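Long-range contacts in putative 2OG-Fe(II) oxygenase family protein (Caulobacter crescentus CB15, PDB 3OOX), which probably acts as an iron(II)-dependent 2-oxoglutarate oxygenase, perhaps of the ethylene-forming kind that also oxidises L-arginine: residues 7-13 with 36-42; 54-58 with 124-130; 152-156 with 279-283. All coordinates share one frame; numbering follows the deposited sequence.

Contact 1: residues 7-13 with 36-42; sequences IDPVSFS and AVLSDYD. With EDO (1,2-ethanediol), chain E.
Ser11 and Asp40 join through their side chains: OG of Ser11 donates to OD2 of Asp40 over 2.6 Å, on the lone pair that faces away from the other carboxylate oxygen. With its hydroxyl anti to the backbone nitrogen (chi1 178°), Ser11 also caps the following turn, its OG accepting from Ser13 N at 3.0 Å. Beside this pair runs a short parallel ladder, in which Val10 N donates to Val37 O, Ser39 N to Val10 O and Phe12 N to Ser39 O. At the other end a water bridges the two segments, accepting from Val37 N and donating to Asp8 O. Val10 and Leu38 share one face of the sheet, Ser11 and Ser39 the other. Val37 splits its branches between two neighbours: CG1 lies alongside CB of Pro9 at 3.8 Å, and CG2 meets CG2 of Ile7 at 3.8 Å. CD1 of Leu38 lies 3.4 Å from Val10 O and touches CB of Phe12. The ring of Phe12, swung anti to its own nitrogen (chi1 -176°), reaches along 36-42. Its edge meets Asp40 O, 3.8 Å from CD2, and CE2 comes within 3.6 Å of CG of Asp42, the ring and carboxylate planes being 52° apart. An ethanediol, probably from the crystallisation liquor and hydrogen-bonded to Lys144, places O2 at the same ring edge. Strand 10-11 is one of the two edge strands of the mixed sheet, and helices 13-17 and 19-33 link it to strand 35-39 as a beta-alpha-beta crossover, Phe22 of the longer one touching Leu38. Because Ser11 OG donates to a carboxylate, its oxygen is probably a better acceptor for Ser13 N-H, and one hydroxyl probably couples the sheet edge to the turn into the helix.

Contact 2: residues 54-58 with 124-130; sequences SAKAF and IPAFKHD. With EDO (1,2-ethanediol), chain L.
Ile124 spreads three carbons over one side of helix 45-59. Its CD1 touches CB of Ala57 at 4.0 Å, CG1 lies 3.9 Å from CA of Phe58, and CG2 sits 4.0 Å from Ser54 O. CG1 stands anti to the carbonyl carbon (chi1 -49°), and the bend at chi2 (-55°) brings CD1 to Ala57. Cut back to an alanine, this residue would lose CG1, CG2 and CD1, which would probably open a gap beside Ala57 and Phe58. CE2 of Phe127 meets CB of Phe58 at 3.9 Å, while the edge of the Phe127 ring faces Ser54 O, 3.8 Å from CD2. Ser54 OG lies 3.1 Å from Asp130 OD2 and can donate to it, though that proton may go to a different acceptor. Further out, His129 ND1 donates in its own ring plane to Asp130 OD1 at 3.0 Å, which helps fix the rotation of that carboxylate. Trp99 meets both Phe58 and Phe127 edge-to-face, and Leu173 of strand 170-176 also touches Phe127. An ethanediol, probably from the crystallisation liquor, donates through O2 to Ile124 O and accepts from Lys128 N, bridging the first residue of the type I beta turn 124-127 and the residue just after it. The turn leads into helix 127-152, whose start packs against helix 45-59, consistent with the helices that flank the double-stranded beta-helix (jelly-roll) core of this family.

Contact 3: residues 152-156 with 279-283; sequences YLKLE and TLQNC. With EDO (1,2-ethanediol), chain H.
Asn282 ND2 donates to Leu153 O over 2.9 Å, linking the two segments by a side-chain-to-backbone bond. The amide nitrogen stands almost straight out from the carbonyl, with a C=O...N angle of 169°, but the N-H itself is bent, at 132°, and the acceptor lies somewhat off the amide plane. Asn282 reaches this oxygen with its CG set between its own nitrogen and carbonyl carbon (chi1 70°), which turns the amide toward 152-156. The same ND2 lies 4.0 Å from CD2 of Leu155, an apolar neighbour at its flank. Helix 127-152 ends here: Lys154, with positive phi and two bonds running back into the last turn, closes it in a Schellman motif. On the other segment, residues 281-283 make a short 3-10 turn, Cys283 N donating to Leu280 O. Apolar contact lies beside the polar bond. CD1 of Leu280 meets CD1 of Leu155 at 3.9 Å and CD1 of Leu153 at 4.2 Å; the side chains of Leu280 and Leu153 cross at about a right angle, while Leu155 crosses Leu280 at a slant. Phe159 also touches Leu280. Leu280 is backbone-bonded to Leu238, at the end of helix 233-238, and Asn240 ND2 donates to Cys283 O. An ethanediol, probably from the crystallisation liquor, sits at the junction, accepting from Gln281 N through O1 at 2.9 Å and from Asn282 N through O2 at 3.2 Å. Its C2 is 3.8 Å from CD2 of Leu155 and likewise 3.8 Å from CD2 of Leu280.

How the contacts relate
Helix 127-152 runs through the set: contact 2 lies at its start, contact 3 just past its end, and the Phe12 ring of contact 1 rests on Met141 and Lys144 in between. Contacts 2 and 3 therefore have centres about 40 Å apart, on opposite sides of the chain's centre. Contact 1 lies off the line joining them, its centre about 28 Å from that of contact 2 and about 23 Å from that of contact 3; its nearest atoms are about 13 Å and 10 Å from theirs. Strand 35-39 is followed in the chain by helix 45-59 of contact 2. None has a metal among its atoms, and the ethanediol beside each is probably from the crystallisation liquor.

Contact 1: residues 7-13 with 36-42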
# COMPACT_ATOMS: atom_id res chain seq x y z
N ILE A 7 -2.00 17.85 2.38
CA ILE A 7 -2.64 17.42 1.14
C ILE A 7 -4.15 17.38 1.30
O ILE A 7 -4.67 16.59 2.10
CB ILE A 7 -2.17 16.02 0.73
CG1 ILE A 7 -0.65 15.99 0.51
CG2 ILE A 7 -2.90 15.56 -0.55
CD1 ILE A 7 -0.10 14.64 0.04
N ASP A 8 -4.85 18.22 0.53
CA ASP A 8 -6.30 18.37 0.65
C ASP A 8 -7.00 17.16 0.02
O ASP A 8 -6.57 16.70 -1.04
CB ASP A 8 -6.77 19.63 -0.09
CG ASP A 8 -6.22 20.93 0.52
OD1 ASP A 8 -5.92 20.97 1.73
OD2 ASP A 8 -6.11 21.93 -0.23
N PRO A 9 -8.04 16.63 0.69
CA PRO A 9 -8.74 15.49 0.09
C PRO A 9 -9.50 15.84 -1.19
O PRO A 9 -9.95 16.99 -1.36
CB PRO A 9 -9.70 15.01 1.19
CG PRO A 9 -9.31 15.73 2.43
CD PRO A 9 -8.48 16.90 2.07
N VAL A 10 -9.59 14.85 -2.07
CA VAL A 10 -10.41 14.90 -3.29
C VAL A 10 -11.55 13.91 -3.06
O VAL A 10 -11.32 12.77 -2.74
CB VAL A 10 -9.60 14.51 -4.53
CG1 VAL A 10 -10.48 14.49 -5.83
CG2 VAL A 10 -8.39 15.44 -4.72
N SER A 11 -12.80 14.37 -3.19
CA SER A 11 -13.93 13.51 -2.92
C SER A 11 -14.15 12.46 -4.02
O SER A 11 -14.26 12.81 -5.19
CB SER A 11 -15.23 14.32 -2.76
OG SER A 11 -16.31 13.43 -2.54
N PHE A 12 -14.25 11.21 -3.59
CA PHE A 12 -14.63 10.12 -4.47
C PHE A 12 -16.02 10.37 -5.11
O PHE A 12 -16.32 9.77 -6.13
CB PHE A 12 -14.57 8.78 -3.75
CG PHE A 12 -14.85 7.61 -4.63
CD1 PHE A 12 -13.97 7.26 -5.65
CD2 PHE A 12 -16.01 6.89 -4.49
CE1 PHE A 12 -14.25 6.19 -6.50
CE2 PHE A 12 -16.30 5.83 -5.35
CZ PHE A 12 -15.42 5.48 -6.33
N SER A 13 -16.85 11.24 -4.54
CA SER A 13 -18.15 11.53 -5.16
C SER A 13 -17.96 12.08 -6.59
O SER A 13 -18.85 11.93 -7.45
CB SER A 13 -18.94 12.50 -4.28
OG SER A 13 -18.34 13.77 -4.28
N ALA A 36 -1.96 11.15 -2.73
CA ALA A 36 -3.26 11.82 -2.79
C ALA A 36 -4.10 11.33 -1.64
O ALA A 36 -3.88 10.24 -1.11
CB ALA A 36 -3.94 11.54 -4.12
N VAL A 37 -5.08 12.15 -1.25
CA VAL A 37 -6.02 11.80 -0.20
C VAL A 37 -7.39 11.78 -0.82
O VAL A 37 -7.80 12.78 -1.44
CB VAL A 37 -5.99 12.81 0.98
CG1 VAL A 37 -7.04 12.41 2.05
CG2 VAL A 37 -4.55 12.90 1.57
N LEU A 38 -8.08 10.66 -0.65
CA LEU A 38 -9.40 10.39 -1.25
C LEU A 38 -10.44 10.29 -0.14
O LEU A 38 -10.36 9.43 0.72
CB LEU A 38 -9.36 9.09 -2.06
CG LEU A 38 -10.64 8.69 -2.77
CD1 LEU A 38 -10.83 9.63 -3.91
CD2 LEU A 38 -10.54 7.28 -3.29
N SER A 39 -11.41 11.21 -0.16
CA SER A 39 -12.49 11.22 0.84
C SER A 39 -13.78 10.64 0.23
O SER A 39 -13.84 10.39 -0.98
CB SER A 39 -12.71 12.65 1.29
OG SER A 39 -13.08 13.47 0.20
N ASP A 40 -14.76 10.37 1.09
CA ASP A 40 -16.10 9.95 0.67
C ASP A 40 -16.07 8.66 -0.17
O ASP A 40 -16.76 8.57 -1.18
CB ASP A 40 -16.81 11.07 -0.10
CG ASP A 40 -16.94 12.35 0.67
OD1 ASP A 40 -17.13 12.30 1.91
OD2 ASP A 40 -16.87 13.42 0.02
N TYR A 41 -15.31 7.67 0.28
CA TYR A 41 -15.25 6.38 -0.46
C TYR A 41 -16.58 5.66 -0.28
O TYR A 41 -17.35 5.97 0.64
CB TYR A 41 -14.07 5.50 -0.04
CG TYR A 41 -13.87 5.21 1.45
CD1 TYR A 41 -14.84 4.55 2.20
CD2 TYR A 41 -12.69 5.57 2.09
CE1 TYR A 41 -14.64 4.25 3.55
CE2 TYR A 41 -12.47 5.28 3.44
CZ TYR A 41 -13.45 4.62 4.16
OH TYR A 41 -13.23 4.33 5.50
N ASP A 42 -16.85 4.71 -1.16
CA ASP A 42 -18.14 4.02 -1.11
C ASP A 42 -18.03 2.62 -0.53
O ASP A 42 -19.02 1.88 -0.54
CB ASP A 42 -18.81 4.01 -2.50
CG ASP A 42 -18.04 3.23 -3.52
OD1 ASP A 42 -16.87 2.87 -3.26
OD2 ASP A 42 -18.62 2.97 -4.61
C1 EDO E . -18.29 2.96 -9.22
O1 EDO E . -18.45 1.54 -9.16
C2 EDO E . -18.71 3.58 -7.90
O2 EDO E . -17.82 3.13 -6.85
O HOH W 1 -5.24 14.61 -2.74

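Contact 2: residues 54-58 with 124-130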
# COMPACT_ATOMS: atom_id res chain seq x y z
N SER A 54 -11.39 -8.70 12.78
CA SER A 54 -10.74 -10.00 12.61
C SER A 54 -9.21 -9.91 12.76
O SER A 54 -8.58 -10.83 13.36
CB SER A 54 -11.11 -10.65 11.28
OG SER A 54 -12.40 -11.22 11.37
N ALA A 55 -8.61 -8.85 12.21
CA ALA A 55 -7.19 -8.61 12.41
C ALA A 55 -6.85 -8.48 13.89
O ALA A 55 -5.92 -9.14 14.40
CB ALA A 55 -6.72 -7.34 11.63
N LYS A 56 -7.60 -7.62 14.59
CA LYS A 56 -7.39 -7.41 16.03
C LYS A 56 -7.53 -8.73 16.80
O LYS A 56 -6.75 -9.02 17.70
CB LYS A 56 -8.36 -6.37 16.59
CG LYS A 56 -8.18 -4.94 16.07
CD LYS A 56 -9.26 -4.00 16.59
CE LYS A 56 -8.93 -2.55 16.26
NZ LYS A 56 -10.06 -1.64 16.62
N ALA A 57 -8.51 -9.53 16.43
CA ALA A 57 -8.74 -10.81 17.08
C ALA A 57 -7.59 -11.78 16.82
O ALA A 57 -7.11 -12.46 17.74
CB ALA A 57 -10.09 -11.43 16.59
N PHE A 58 -7.10 -11.80 15.58
CA PHE A 58 -5.95 -12.64 15.27
C PHE A 58 -4.72 -12.27 16.13
O PHE A 58 -4.06 -13.14 16.72
CB PHE A 58 -5.55 -12.59 13.79
CG PHE A 58 -4.24 -13.29 13.56
CD1 PHE A 58 -4.18 -14.66 13.50
CD2 PHE A 58 -3.05 -12.57 13.49
CE1 PHE A 58 -3.00 -15.33 13.34
CE2 PHE A 58 -1.85 -13.25 13.36
CZ PHE A 58 -1.81 -14.61 13.30
N ILE A 124 -9.78 -17.99 14.10
CA ILE A 124 -10.62 -16.80 13.87
C ILE A 124 -11.48 -17.17 12.67
O ILE A 124 -11.13 -16.93 11.51
CB ILE A 124 -9.78 -15.52 13.55
CG1 ILE A 124 -8.64 -15.32 14.57
CG2 ILE A 124 -10.71 -14.27 13.46
CD1 ILE A 124 -9.07 -15.30 16.03
N PRO A 125 -12.63 -17.83 12.94
CA PRO A 125 -13.43 -18.35 11.85
C PRO A 125 -13.84 -17.36 10.76
O PRO A 125 -13.88 -17.75 9.60
CB PRO A 125 -14.67 -18.91 12.57
CG PRO A 125 -14.18 -19.26 13.93
CD PRO A 125 -13.16 -18.24 14.26
N ALA A 126 -14.12 -16.11 11.12
CA ALA A 126 -14.58 -15.11 10.14
C ALA A 126 -13.43 -14.43 9.39
O ALA A 126 -13.67 -13.67 8.47
CB ALA A 126 -15.44 -14.07 10.83
N PHE A 127 -12.19 -14.73 9.75
CA PHE A 127 -11.02 -14.00 9.19
C PHE A 127 -10.93 -14.15 7.67
O PHE A 127 -10.82 -13.14 6.97
CB PHE A 127 -9.76 -14.53 9.86
CG PHE A 127 -8.48 -13.84 9.48
CD1 PHE A 127 -7.87 -14.11 8.27
CD2 PHE A 127 -7.83 -13.02 10.39
CE1 PHE A 127 -6.62 -13.53 7.95
CE2 PHE A 127 -6.58 -12.44 10.07
CZ PHE A 127 -6.00 -12.70 8.86
N LYS A 128 -10.98 -15.38 7.14
CA LYS A 128 -10.82 -15.57 5.70
C LYS A 128 -11.85 -14.73 4.95
O LYS A 128 -11.52 -13.99 4.03
CB LYS A 128 -10.87 -17.03 5.25
CG LYS A 128 -10.78 -17.22 3.72
CD LYS A 128 -10.67 -18.67 3.31
CE LYS A 128 -10.77 -18.81 1.79
NZ LYS A 128 -10.61 -20.21 1.30
N HIS A 129 -13.12 -14.83 5.37
CA HIS A 129 -14.16 -14.06 4.69
C HIS A 129 -13.98 -12.53 4.82
O HIS A 129 -14.01 -11.80 3.80
CB HIS A 129 -15.55 -14.51 5.19
CG HIS A 129 -16.67 -13.65 4.72
ND1 HIS A 129 -17.05 -12.50 5.38
CD2 HIS A 129 -17.49 -13.75 3.64
CE1 HIS A 129 -18.07 -11.94 4.74
NE2 HIS A 129 -18.34 -12.67 3.68
N ASP A 130 -13.78 -12.06 6.04
CA ASP A 130 -13.78 -10.63 6.30
C ASP A 130 -12.53 -10.00 5.66
O ASP A 130 -12.60 -8.95 5.04
CB ASP A 130 -13.77 -10.31 7.80
CG ASP A 130 -15.04 -10.72 8.52
OD1 ASP A 130 -16.02 -11.13 7.85
OD2 ASP A 130 -15.04 -10.62 9.77
C1 EDO L . -10.83 -20.10 8.10
O1 EDO L . -9.97 -20.71 7.11
C2 EDO L . -10.02 -19.19 8.98
O2 EDO L . -10.37 -17.82 8.77

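Contact 3: residues 152-156 with 279-283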
# COMPACT_ATOMS: atom_id res chain seq x y z
N TYR A 152 -5.50 11.24 -16.34
CA TYR A 152 -4.58 12.34 -16.07
C TYR A 152 -3.38 12.30 -17.00
O TYR A 152 -2.91 13.36 -17.50
CB TYR A 152 -4.14 12.30 -14.61
CG TYR A 152 -3.18 13.41 -14.23
CD1 TYR A 152 -3.63 14.71 -14.05
CD2 TYR A 152 -1.82 13.14 -14.07
CE1 TYR A 152 -2.76 15.72 -13.70
CE2 TYR A 152 -0.95 14.13 -13.70
CZ TYR A 152 -1.43 15.44 -13.53
OH TYR A 152 -0.56 16.45 -13.18
N LEU A 153 -2.91 11.09 -17.27
CA LEU A 153 -1.77 10.83 -18.14
C LEU A 153 -2.14 10.86 -19.62
O LEU A 153 -1.29 10.58 -20.47
CB LEU A 153 -1.15 9.47 -17.79
CG LEU A 153 -0.46 9.40 -16.42
CD1 LEU A 153 -0.05 7.95 -16.12
CD2 LEU A 153 0.76 10.29 -16.38
N LYS A 154 -3.40 11.19 -19.93
CA LYS A 154 -3.90 11.28 -21.32
C LYS A 154 -3.87 9.94 -22.02
O LYS A 154 -3.65 9.84 -23.24
CB LYS A 154 -3.17 12.38 -22.11
CG LYS A 154 -3.17 13.71 -21.38
CD LYS A 154 -2.37 14.77 -22.14
CE LYS A 154 -2.42 16.11 -21.43
NZ LYS A 154 -3.75 16.78 -21.63
N LEU A 155 -4.13 8.90 -21.23
CA LEU A 155 -4.30 7.54 -21.69
C LEU A 155 -5.80 7.18 -21.77
O LEU A 155 -6.64 7.87 -21.20
CB LEU A 155 -3.60 6.53 -20.74
CG LEU A 155 -2.10 6.76 -20.43
CD1 LEU A 155 -1.63 5.74 -19.40
CD2 LEU A 155 -1.19 6.68 -21.68
N GLU A 156 -6.10 6.07 -22.43
CA GLU A 156 -7.44 5.48 -22.34
C GLU A 156 -7.81 5.27 -20.88
O GLU A 156 -6.97 4.85 -20.08
CB GLU A 156 -7.50 4.14 -23.08
CG GLU A 156 -7.39 4.28 -24.57
CD GLU A 156 -8.56 5.02 -25.19
OE1 GLU A 156 -9.72 4.65 -24.89
OE2 GLU A 156 -8.32 5.96 -25.98
N THR A 279 8.25 2.09 -21.14
CA THR A 279 8.01 3.51 -20.86
C THR A 279 6.90 4.08 -21.72
O THR A 279 6.89 3.90 -22.95
CB THR A 279 9.29 4.33 -21.07
OG1 THR A 279 10.41 3.62 -20.50
CG2 THR A 279 9.11 5.75 -20.46
N LEU A 280 5.98 4.81 -21.09
CA LEU A 280 4.91 5.46 -21.84
C LEU A 280 5.54 6.50 -22.77
O LEU A 280 6.29 7.38 -22.34
CB LEU A 280 3.91 6.12 -20.90
CG LEU A 280 3.11 5.18 -19.98
CD1 LEU A 280 2.29 6.00 -19.01
CD2 LEU A 280 2.22 4.23 -20.78
N GLN A 281 5.21 6.42 -24.06
CA GLN A 281 5.88 7.29 -25.00
C GLN A 281 5.52 8.74 -24.78
O GLN A 281 6.34 9.61 -25.03
CB GLN A 281 5.65 6.85 -26.45
CG GLN A 281 6.62 5.73 -26.86
CD GLN A 281 8.09 6.19 -26.89
OE1 GLN A 281 8.42 7.24 -27.47
NE2 GLN A 281 8.97 5.41 -26.26
N ASN A 282 4.32 9.01 -24.28
CA ASN A 282 3.95 10.40 -23.99
C ASN A 282 4.60 10.98 -22.74
O ASN A 282 4.48 12.18 -22.47
CB ASN A 282 2.42 10.60 -24.02
CG ASN A 282 1.71 9.96 -22.87
OD1 ASN A 282 2.31 9.30 -22.02
ND2 ASN A 282 0.38 10.14 -22.83
N CYS A 283 5.33 10.12 -22.00
CA CYS A 283 6.18 10.58 -20.90
C CYS A 283 7.66 10.70 -21.29
O CYS A 283 8.51 11.00 -20.44
CB CYS A 283 6.05 9.63 -19.70
SG CYS A 283 4.38 9.59 -19.02
C1 EDO H . 1.97 4.43 -24.95
O1 EDO H . 3.43 4.36 -24.95
C2 EDO H . 1.36 5.65 -24.23
O2 EDO H . 1.88 6.92 -24.67